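Local coordinates for type III export protein PSCE (Pseudomonas aeruginosa, PDB 2UWJ) that acts as a type III secretion chaperone which, along with PscG, prevents premature polymerization of the needle protein PscF in the cytoplasm, at residues A[46-49]-A[50-54]. Sequence-based numbering, arbitrary orientation.
Sequences RFQF and LQQQA. Unlike the reference sequence in segment 46-49: Arg-46 (reference His).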
ATOM      1  N   ARG A  46       4.093  -9.017 -33.684  1.00 37.89           N
ATOM      2  CA  ARG A  46       3.546  -9.784 -32.573  1.00 36.91           C
ATOM      3  C   ARG A  46       4.648 -10.607 -31.940  1.00 34.62           C
ATOM      4  O   ARG A  46       4.639 -10.876 -30.737  1.00 31.96           O
ATOM      5  CB  ARG A  46       2.439 -10.718 -33.081  1.00 37.60           C
ATOM      6  CG  ARG A  46       1.136 -10.719 -32.276  1.00 54.03           C
ATOM      7  CD  ARG A  46       1.149 -11.787 -31.203  1.00 61.37           C
ATOM      8  NE  ARG A  46       0.126 -11.662 -30.158  1.00 64.19           N
ATOM      9  CZ  ARG A  46      -0.092 -10.576 -29.414  1.00 73.03           C
ATOM     10  NH1 ARG A  46       0.620  -9.465 -29.594  1.00 76.34           N
ATOM     11  NH2 ARG A  46      -0.974 -10.623 -28.424  1.00 71.41           N
ATOM     12  N   PHE A  47       5.590 -11.029 -32.762  1.00 32.14           N
ATOM     13  CA  PHE A  47       6.669 -11.862 -32.255  1.00 36.42           C
ATOM     14  C   PHE A  47       7.572 -11.083 -31.276  1.00 33.36           C
ATOM     15  O   PHE A  47       7.980 -11.614 -30.259  1.00 29.78           O
ATOM     16  CB  PHE A  47       7.521 -12.356 -33.401  1.00 38.18           C
ATOM     17  CG  PHE A  47       8.748 -13.101 -32.959  1.00 38.45           C
ATOM     18  CD1 PHE A  47       8.694 -14.462 -32.717  1.00 44.48           C
ATOM     19  CD2 PHE A  47       9.951 -12.418 -32.757  1.00 39.47           C
ATOM     20  CE1 PHE A  47       9.827 -15.154 -32.278  1.00 45.27           C
ATOM     21  CE2 PHE A  47      11.074 -13.081 -32.326  1.00 44.90           C
ATOM     22  CZ  PHE A  47      11.010 -14.468 -32.085  1.00 45.31           C
ATOM     23  N   GLN A  48       7.905  -9.850 -31.633  1.00 31.94           N
ATOM     24  CA  GLN A  48       8.765  -9.022 -30.777  1.00 33.00           C
ATOM     25  C   GLN A  48       7.966  -8.722 -29.483  1.00 28.77           C
ATOM     26  O   GLN A  48       8.494  -8.734 -28.381  1.00 27.79           O
ATOM     27  CB  GLN A  48       9.140  -7.719 -31.509  1.00 36.31           C
ATOM     28  CG  GLN A  48       9.543  -6.539 -30.615  1.00 45.56           C
ATOM     29  CD  GLN A  48      10.882  -6.729 -29.844  1.00 59.99           C
ATOM     30  OE1 GLN A  48      11.793  -7.435 -30.308  1.00 61.26           O
ATOM     31  NE2 GLN A  48      11.008  -6.064 -28.674  1.00 58.37           N
ATOM     32  N   PHE A  49       6.680  -8.481 -29.639  1.00 25.93           N
ATOM     33  CA  PHE A  49       5.776  -8.214 -28.500  1.00 30.36           C
ATOM     34  C   PHE A  49       5.713  -9.434 -27.567  1.00 32.90           C
ATOM     35  O   PHE A  49       5.904  -9.307 -26.349  1.00 28.17           O
ATOM     36  CB  PHE A  49       4.415  -7.871 -29.099  1.00 37.34           C
ATOM     37  CG  PHE A  49       3.338  -7.555 -28.123  1.00 48.05           C
ATOM     38  CD1 PHE A  49       2.659  -8.568 -27.456  1.00 47.89           C
ATOM     39  CD2 PHE A  49       2.854  -6.235 -28.017  1.00 56.60           C
ATOM     40  CE1 PHE A  49       1.489  -8.275 -26.707  1.00 56.31           C
ATOM     41  CE2 PHE A  49       1.688  -5.927 -27.272  1.00 57.47           C
ATOM     42  CZ  PHE A  49       1.006  -6.950 -26.622  1.00 54.23           C
ATOM     43  N   LEU A  50       5.461 -10.625 -28.131  1.00 26.64           N
ATOM     44  CA  LEU A  50       5.396 -11.831 -27.338  1.00 27.71           C
ATOM     45  C   LEU A  50       6.714 -12.167 -26.644  1.00 23.57           C
ATOM     46  O   LEU A  50       6.729 -12.690 -25.522  1.00 25.18           O
ATOM     47  CB  LEU A  50       4.990 -13.031 -28.209  1.00 29.79           C
ATOM     48  CG  LEU A  50       3.550 -13.051 -28.761  1.00 39.52           C
ATOM     49  CD1 LEU A  50       3.359 -14.285 -29.761  1.00 39.39           C
ATOM     50  CD2 LEU A  50       2.574 -13.150 -27.595  1.00 35.29           C
ATOM     51  N   GLN A  51       7.824 -11.923 -27.318  1.00 24.85           N
ATOM     52  CA  GLN A  51       9.105 -12.241 -26.702  1.00 28.94           C
ATOM     53  C   GLN A  51       9.333 -11.342 -25.475  1.00 27.80           C
ATOM     54  O   GLN A  51       9.814 -11.814 -24.456  1.00 25.12           O
ATOM     55  CB  GLN A  51      10.233 -12.029 -27.715  1.00 32.90           C
ATOM     56  CG  GLN A  51      10.260 -13.133 -28.760  1.00 46.28           C
ATOM     57  CD  GLN A  51      11.599 -13.843 -28.811  1.00 55.68           C
ATOM     58  OE1 GLN A  51      12.582 -13.320 -29.382  1.00 52.42           O
ATOM     59  NE2 GLN A  51      11.661 -15.031 -28.200  1.00 56.45           N
ATOM     60  N   GLN A  52       9.003 -10.057 -25.610  1.00 26.69           N
ATOM     61  CA  GLN A  52       9.156  -9.121 -24.497  1.00 28.84           C
ATOM     62  C   GLN A  52       8.204  -9.572 -23.370  1.00 32.72           C
ATOM     63  O   GLN A  52       8.561  -9.550 -22.177  1.00 27.62           O
ATOM     64  CB  GLN A  52       8.781  -7.705 -24.929  1.00 28.15           C
ATOM     65  CG  GLN A  52       9.862  -7.018 -25.793  1.00 34.92           C
ATOM     66  CD  GLN A  52       9.521  -5.555 -26.104  1.00 47.71           C
ATOM     67  OE1 GLN A  52       8.673  -5.269 -26.972  1.00 47.59           O
ATOM     68  NE2 GLN A  52      10.174  -4.619 -25.390  1.00 37.67           N
ATOM     69  N   GLN A  53       6.985  -9.997 -23.740  1.00 24.95           N
ATOM     70  CA  GLN A  53       6.071 -10.456 -22.719  1.00 27.25           C
ATOM     71  C   GLN A  53       6.593 -11.689 -22.004  1.00 31.54           C
ATOM     72  O   GLN A  53       6.498 -11.802 -20.759  1.00 30.12           O
ATOM     73  CB  GLN A  53       4.698 -10.761 -23.310  1.00 30.58           C
ATOM     74  CG  GLN A  53       3.793 -11.308 -22.239  1.00 35.12           C
ATOM     75  CD  GLN A  53       2.372 -10.873 -22.466  1.00 44.13           C
ATOM     76  OE1 GLN A  53       1.499 -11.687 -22.757  1.00 43.65           O
ATOM     77  NE2 GLN A  53       2.133  -9.564 -22.351  1.00 40.47           N
ATOM     78  N   ALA A  54       7.123 -12.648 -22.771  1.00 27.04           N
ATOM     79  CA  ALA A  54       7.677 -13.850 -22.149  1.00 26.71           C
ATOM     80  C   ALA A  54       8.856 -13.486 -21.227  1.00 28.41           C
ATOM     81  O   ALA A  54       9.027 -14.052 -20.135  1.00 24.49           O
ATOM     82  CB  ALA A  54       8.177 -14.855 -23.242  1.00 24.16           C
TER
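Gln-51 lies across the ring of Phe-47, four residues earlier in helix 44-68. Its CB sits 3.4 Å from Phe-47 O. CG stands beside the backbone N of Gln-51 (chi1 -74°), which turns the chain back toward Phe-47. There CG makes a CH-pi contact over the ring face, 3.8 Å from the centroid. The amide passes beyond the CE2-CZ rim, above the ring plane: CD is 3.4 Å from Phe-47 CZ, and OE1 is near both CE2 and CZ. NE2 is the more distant amide atom, 4.0 Å from Phe-47 CZ. The ring and amide planes lie 35° apart, so the two flat groups are not stacked in parallel. Phe-47 also touches Leu-38 of helix 18-40.

Leu-50 makes the corresponding i to i+4 contact with Arg-46. Leu-50 CD1 meets Arg-46 CD at 3.6 Å, and CD2 lies over the rim of one guanidinium face. Leu-50 is buried and also packs on Leu-38 and Glu-37.

Gln-48 bends at chi2 and brings its amide against that of Gln-52. Gln-48 NE2 is 3.0 Å from both Gln-52 OE1 and CD, with the amide planes 51° apart.

Four backbone hydrogen bonds, from residues 50-53 back to residues 46-49, define this part as alpha-helix. Leu-50 N to Arg-46 O is 2.7 Å.

Leu-50 and Gln-51 thus each set aliphatic carbon against a flat group one turn back. Beyond the segments, in this structure a salt bridge from NE of Arg-46, which is His in the reference sequence, to Glu-37 links helix 44-68 to helix 18-40. The hydrogen bond from Arg-34 of the PSCG chain to Gln-52 OE1 puts the Gln-48 and Gln-52 side of the helix in the interface with the partner chaperone, while Leu-50 and Phe-47 pack on helix 18-40.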